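Long-range contact in HepC.19480.a.B1 (Helicobacter pylori, PDB 6MTZ), which is of unknown function but probably acts as a phosphoesterase of the DHH/DHHA1 family: residues L170-L184 against Y196-L208. Sequence-based numbering, arbitrary orientation. Where two conformers were deposited one is given.
Sequences LGKVCMRMITQSSEL and YKLKLLEEVKNYL
Met177 packs its bent side chain against Leu200 and Leu201. Its SD lies 3.7 Å from Leu200 CB. Bends at chi2 and chi3 bring the methyl CE of Met177 up to the backbone of Leu201, 3.6 Å from Leu201 N. Next to it, Cys174 SG rests 3.5 Å from Val204 CG2. The other branch of Val204 faces Leu170: the two side chains meet tip to tip, Leu170 CD2 to Val204 CG1 at 3.7 Å. The same Leu170 methyl also meets Leu208 CD2, and these two side chains cross at about a right angle.

Helices 170-180 and 196-203 run antiparallel, their axes approaching to 10.4 Å with 163° between them. They belong to the helical region that follows the five-stranded parallel sheet, consistent with the N-terminal domain of a DHH-type protein. Helix 19-29 packs on Ile178 and Leu201, helix 213-228 on Met177 and Val204.

Farther along, Ile178 CD1 touches the aliphatic part of Lys197. That lysine runs extended, then turns at chi4 (-60°) to bring its amino group to the carbonyl oxygens of Ile178 and Ser181. Ser181 centres an inverse gamma turn. Lys197 NZ donates to Ile178 O at 2.9 Å, in the carbonyl plane. It also donates hydrogen bonds to Ser181 O, from above that carbonyl's plane, and to Ser181 OG. Three oxygens thus surround the buried NZ, which would suit a charged ammonium group. Ser181 OG in turn donates to Met177 O.

At the polar edge, Tyr196 OH donates to Glu183 OE1 at 2.8 Å. The carboxylate stands 87° to the ring and is met from above its own plane. Glu183 OE2 forms a salt bridge with Lys225.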
loop_
_atom_site.group_PDB
_atom_site.type_symbol
_atom_site.label_atom_id
_atom_site.label_comp_id
_atom_site.label_asym_id
_atom_site.label_seq_id
_atom_site.Cartn_x
_atom_site.Cartn_y
_atom_site.Cartn_z
ATOM N N LEU A 170 -21.686 -9.722 -3.772
ATOM C CA LEU A 170 -20.893 -8.609 -4.305
ATOM C C LEU A 170 -19.626 -8.363 -3.484
ATOM O O LEU A 170 -18.577 -8.027 -4.042
ATOM C CB LEU A 170 -21.747 -7.348 -4.356
ATOM C CG LEU A 170 -21.075 -6.042 -4.799
ATOM C CD1 LEU A 170 -20.653 -6.112 -6.273
ATOM C CD2 LEU A 170 -22.045 -4.881 -4.569
ATOM N N GLY A 171 -19.701 -8.523 -2.157
ATOM C CA GLY A 171 -18.506 -8.356 -1.330
ATOM C C GLY A 171 -17.400 -9.353 -1.642
ATOM O O GLY A 171 -16.212 -9.026 -1.546
ATOM N N LYS A 172 -17.759 -10.583 -2.013
ATOM C CA LYS A 172 -16.726 -11.538 -2.406
ATOM C C LYS A 172 -15.987 -11.053 -3.648
ATOM O O LYS A 172 -14.755 -11.165 -3.737
ATOM C CB LYS A 172 -17.356 -12.916 -2.629
ATOM C CG LYS A 172 -17.670 -13.651 -1.309
ATOM C CD LYS A 172 -18.777 -14.698 -1.439
ATOM C CE LYS A 172 -18.576 -15.638 -2.600
ATOM N NZ LYS A 172 -19.572 -16.773 -2.571
ATOM N N VAL A 173 -16.721 -10.471 -4.601
ATOM C CA VAL A 173 -16.081 -9.886 -5.772
ATOM C C VAL A 173 -15.130 -8.773 -5.356
ATOM O O VAL A 173 -14.011 -8.662 -5.881
ATOM C CB VAL A 173 -17.138 -9.378 -6.771
ATOM C CG1 VAL A 173 -16.447 -8.719 -7.976
ATOM C CG2 VAL A 173 -18.021 -10.514 -7.240
ATOM N N CYS A 174 -15.543 -7.949 -4.384
ATOM C CA CYS A 174 -14.702 -6.837 -3.951
ATOM C C CYS A 174 -13.465 -7.330 -3.208
ATOM O O CYS A 174 -12.382 -6.760 -3.355
ATOM C CB CYS A 174 -15.501 -5.871 -3.081
ATOM S SG CYS A 174 -16.768 -4.955 -3.974
ATOM N N MET A 175 -13.605 -8.385 -2.409
ATOM C CA MET A 175 -12.460 -8.937 -1.698
ATOM C C MET A 175 -11.389 -9.409 -2.680
ATOM O O MET A 175 -10.205 -9.062 -2.557
ATOM C CB MET A 175 -12.934 -10.081 -0.806
ATOM C CG MET A 175 -11.942 -10.586 0.200
ATOM S SD MET A 175 -12.776 -11.788 1.290
ATOM C CE MET A 175 -12.887 -13.227 0.234
ATOM N N ARG A 176 -11.788 -10.206 -3.670
ATOM C CA ARG A 176 -10.842 -10.589 -4.712
ATOM C C ARG A 176 -10.326 -9.364 -5.466
ATOM O O ARG A 176 -9.156 -9.318 -5.854
ATOM C CB ARG A 176 -11.495 -11.584 -5.671
ATOM C CG ARG A 176 -10.629 -11.979 -6.883
ATOM C CD ARG A 176 -11.216 -13.209 -7.580
ATOM N NE ARG A 176 -12.652 -13.014 -7.731
ATOM C CZ ARG A 176 -13.213 -12.406 -8.771
ATOM N NH1 ARG A 176 -12.452 -11.976 -9.770
ATOM N NH2 ARG A 176 -14.533 -12.240 -8.813
ATOM N N MET A 177 -11.186 -8.363 -5.698
ATOM C CA MET A 177 -10.719 -7.163 -6.392
ATOM C C MET A 177 -9.532 -6.535 -5.669
ATOM O O MET A 177 -8.550 -6.122 -6.305
ATOM C CB MET A 177 -11.846 -6.141 -6.530
ATOM C CG MET A 177 -11.402 -4.809 -7.198
ATOM S SD MET A 177 -10.657 -3.576 -6.104
ATOM C CE MET A 177 -12.140 -2.953 -5.302
ATOM N N ILE A 178 -9.602 -6.455 -4.338
ATOM C CA ILE A 178 -8.532 -5.813 -3.582
ATOM C C ILE A 178 -7.262 -6.653 -3.642
ATOM O O ILE A 178 -6.152 -6.120 -3.762
ATOM C CB ILE A 178 -8.988 -5.559 -2.132
ATOM C CG1 ILE A 178 -10.042 -4.475 -2.119
ATOM C CG2 ILE A 178 -7.802 -5.156 -1.245
ATOM C CD1 ILE A 178 -9.490 -3.104 -2.570
ATOM N N THR A 179 -7.405 -7.978 -3.561
ATOM C CA THR A 179 -6.242 -8.863 -3.583
ATOM C C THR A 179 -5.504 -8.777 -4.913
ATOM O O THR A 179 -4.271 -8.857 -4.956
ATOM C CB THR A 179 -6.678 -10.310 -3.325
ATOM O OG1 THR A 179 -7.241 -10.438 -2.011
ATOM C CG2 THR A 179 -5.508 -11.248 -3.467
ATOM N N GLN A 180 -6.239 -8.621 -6.009
ATOM C CA GLN A 180 -5.682 -8.764 -7.344
ATOM C C GLN A 180 -5.382 -7.437 -8.010
ATOM O O GLN A 180 -4.894 -7.430 -9.144
ATOM C CB GLN A 180 -6.637 -9.581 -8.220
ATOM C CG GLN A 180 -6.678 -11.061 -7.815
ATOM C CD GLN A 180 -7.590 -11.917 -8.717
ATOM O OE1 GLN A 180 -8.403 -11.406 -9.493
ATOM N NE2 GLN A 180 -7.463 -13.213 -8.597
ATOM N N SER A 181 -5.661 -6.311 -7.354
ATOM C CA SER A 181 -5.342 -5.008 -7.939
ATOM C C SER A 181 -3.916 -4.605 -7.550
ATOM O O SER A 181 -3.673 -3.604 -6.886
ATOM C CB SER A 181 -6.377 -3.956 -7.533
ATOM O OG SER A 181 -6.575 -3.889 -6.112
ATOM N N SER A 182 -2.961 -5.424 -7.996
ATOM C CA SER A 182 -1.554 -5.279 -7.657
ATOM C C SER A 182 -0.748 -4.638 -8.783
ATOM O O SER A 182 0.486 -4.736 -8.780
ATOM C CB SER A 182 -0.968 -6.642 -7.293
ATOM O OG SER A 182 -1.822 -7.335 -6.386
ATOM N N GLU A 183 -1.420 -3.989 -9.742
ATOM C CA GLU A 183 -0.739 -3.382 -10.881
ATOM C C GLU A 183 0.174 -2.221 -10.495
ATOM O O GLU A 183 1.060 -1.879 -11.275
ATOM C CB GLU A 183 -1.764 -2.902 -11.919
ATOM C CG GLU A 183 -2.533 -4.022 -12.651
ATOM C CD GLU A 183 -3.603 -4.653 -11.781
ATOM O OE1 GLU A 183 -3.987 -4.019 -10.769
ATOM O OE2 GLU A 183 -4.041 -5.784 -12.094
ATOM N N LEU A 184 -0.051 -1.566 -9.349
ATOM C CA LEU A 184 0.860 -0.542 -8.834
ATOM C C LEU A 184 1.537 -1.086 -7.576
ATOM O O LEU A 184 0.889 -1.238 -6.527
ATOM C CB LEU A 184 0.127 0.768 -8.528
ATOM C CG LEU A 184 -0.642 1.457 -9.670
ATOM C CD1 LEU A 184 -1.371 2.700 -9.162
ATOM C CD2 LEU A 184 0.280 1.841 -10.845
ATOM N N TYR A 196 -5.714 4.102 -6.240
ATOM C CA TYR A 196 -6.232 3.169 -7.235
ATOM C C TYR A 196 -7.250 2.202 -6.625
ATOM O O TYR A 196 -8.374 2.071 -7.123
ATOM C CB TYR A 196 -5.040 2.432 -7.837
ATOM C CG TYR A 196 -5.295 1.303 -8.799
ATOM C CD1 TYR A 196 -6.159 1.435 -9.885
ATOM C CD2 TYR A 196 -4.582 0.127 -8.666
ATOM C CE1 TYR A 196 -6.334 0.372 -10.777
ATOM C CE2 TYR A 196 -4.743 -0.913 -9.527
ATOM C CZ TYR A 196 -5.615 -0.804 -10.578
ATOM O OH TYR A 196 -5.713 -1.898 -11.417
ATOM N N LYS A 197 -6.858 1.490 -5.563
ATOM C CA LYS A 197 -7.776 0.557 -4.919
ATOM C C LYS A 197 -9.009 1.285 -4.420
ATOM O O LYS A 197 -10.131 0.807 -4.608
ATOM C CB LYS A 197 -7.098 -0.181 -3.750
ATOM C CG LYS A 197 -5.939 -1.100 -4.155
ATOM C CD LYS A 197 -5.305 -1.771 -2.949
ATOM C CE LYS A 197 -4.146 -2.686 -3.299
ATOM N NZ LYS A 197 -4.508 -3.786 -4.196
ATOM N N LEU A 198 -8.827 2.467 -3.815
ATOM C CA LEU A 198 -9.977 3.176 -3.262
ATOM C C LEU A 198 -10.893 3.678 -4.364
ATOM O O LEU A 198 -12.120 3.699 -4.194
ATOM C CB LEU A 198 -9.528 4.340 -2.381
ATOM C CG LEU A 198 -8.840 3.916 -1.083
ATOM C CD1 LEU A 198 -8.757 5.111 -0.167
ATOM C CD2 LEU A 198 -9.586 2.772 -0.429
ATOM N N LYS A 199 -10.322 4.101 -5.495
ATOM C CA LYS A 199 -11.158 4.453 -6.638
ATOM C C LYS A 199 -11.989 3.253 -7.077
ATOM O O LYS A 199 -13.203 3.362 -7.268
ATOM C CB LYS A 199 -10.303 4.957 -7.805
ATOM N N LEU A 200 -11.345 2.094 -7.236
ATOM C CA LEU A 200 -12.064 0.894 -7.670
ATOM C C LEU A 200 -13.170 0.519 -6.691
ATOM O O LEU A 200 -14.268 0.119 -7.101
ATOM C CB LEU A 200 -11.091 -0.289 -7.821
ATOM C CG LEU A 200 -10.018 -0.156 -8.911
ATOM C CD1 LEU A 200 -8.973 -1.235 -8.769
ATOM C CD2 LEU A 200 -10.666 -0.241 -10.292
ATOM N N LEU A 201 -12.888 0.596 -5.391
ATOM C CA LEU A 201 -13.890 0.199 -4.406
ATOM C C LEU A 201 -15.055 1.172 -4.409
ATOM O O LEU A 201 -16.218 0.757 -4.431
ATOM C CB LEU A 201 -13.250 0.101 -3.016
ATOM C CG LEU A 201 -14.223 -0.304 -1.913
ATOM C CD1 LEU A 201 -14.785 -1.667 -2.250
ATOM C CD2 LEU A 201 -13.523 -0.300 -0.546
ATOM N N GLU A 202 -14.764 2.480 -4.431
ATOM C CA GLU A 202 -15.847 3.467 -4.482
ATOM C C GLU A 202 -16.752 3.275 -5.700
ATOM O O GLU A 202 -17.959 3.536 -5.616
ATOM C CB GLU A 202 -15.287 4.899 -4.468
ATOM C CG GLU A 202 -16.409 5.957 -4.493
ATOM C CD GLU A 202 -15.956 7.377 -4.184
ATOM O OE1 GLU A 202 -14.832 7.577 -3.659
ATOM O OE2 GLU A 202 -16.750 8.299 -4.466
ATOM N N GLU A 203 -16.210 2.813 -6.837
ATOM C CA GLU A 203 -17.062 2.630 -8.021
ATOM C C GLU A 203 -18.155 1.594 -7.790
ATOM O O GLU A 203 -19.163 1.594 -8.505
ATOM C CB GLU A 203 -16.229 2.234 -9.265
ATOM C CG GLU A 203 -15.856 3.424 -10.172
ATOM C CD GLU A 203 -14.591 3.191 -11.013
ATOM O OE1 GLU A 203 -14.183 4.110 -11.758
ATOM O OE2 GLU A 203 -13.990 2.101 -10.918
ATOM N N VAL A 204 -17.997 0.715 -6.802
ATOM C CA VAL A 204 -19.067 -0.227 -6.477
ATOM C C VAL A 204 -20.375 0.492 -6.164
ATOM O O VAL A 204 -21.453 -0.101 -6.292
ATOM C CB VAL A 204 -18.610 -1.130 -5.302
ATOM C CG1 VAL A 204 -19.725 -1.972 -4.767
ATOM C CG2 VAL A 204 -17.497 -2.019 -5.754
ATOM N N LYS A 205 -20.315 1.771 -5.764
ATOM C CA LYS A 205 -21.540 2.518 -5.495
ATOM C C LYS A 205 -22.439 2.604 -6.727
ATOM O O LYS A 205 -23.654 2.781 -6.590
ATOM C CB LYS A 205 -21.195 3.923 -4.994
ATOM C CG LYS A 205 -20.742 4.905 -6.083
ATOM C CD LYS A 205 -20.076 6.138 -5.461
ATOM C CE LYS A 205 -19.540 7.068 -6.542
ATOM N NZ LYS A 205 -18.877 8.277 -5.981
ATOM N N ASN A 206 -21.881 2.471 -7.925
ATOM C CA ASN A 206 -22.695 2.482 -9.127
ATOM C C ASN A 206 -23.256 1.112 -9.472
ATOM O O ASN A 206 -23.943 0.984 -10.483
ATOM C CB ASN A 206 -21.878 3.039 -10.290
ATOM C CG ASN A 206 -21.510 4.477 -10.062
ATOM O OD1 ASN A 206 -22.325 5.251 -9.562
ATOM N ND2 ASN A 206 -20.272 4.829 -10.351
ATOM N N TYR A 207 -23.012 0.106 -8.640
ATOM C CA TYR A 207 -23.494 -1.253 -8.853
ATOM C C TYR A 207 -24.425 -1.741 -7.752
ATOM O O TYR A 207 -25.263 -2.600 -8.017
ATOM C CB TYR A 207 -22.290 -2.216 -8.973
ATOM C CG TYR A 207 -21.495 -1.948 -10.234
ATOM C CD1 TYR A 207 -20.516 -0.967 -10.263
ATOM C CD2 TYR A 207 -21.775 -2.645 -11.414
ATOM C CE1 TYR A 207 -19.809 -0.695 -11.419
ATOM C CE2 TYR A 207 -21.088 -2.384 -12.576
ATOM C CZ TYR A 207 -20.103 -1.406 -12.572
ATOM O OH TYR A 207 -19.411 -1.134 -13.721
ATOM N N LEU A 208 -24.285 -1.214 -6.525
ATOM C CA LEU A 208 -25.056 -1.688 -5.370
ATOM C C LEU A 208 -26.539 -1.810 -5.665
ATOM O O LEU A 208 -27.207 -2.727 -5.173
ATOM C CB LEU A 208 -24.864 -0.739 -4.183
ATOM C CG LEU A 208 -23.474 -0.731 -3.561
ATOM C CD1 LEU A 208 -23.283 0.546 -2.780
ATOM C CD2 LEU A 208 -23.317 -1.946 -2.672
#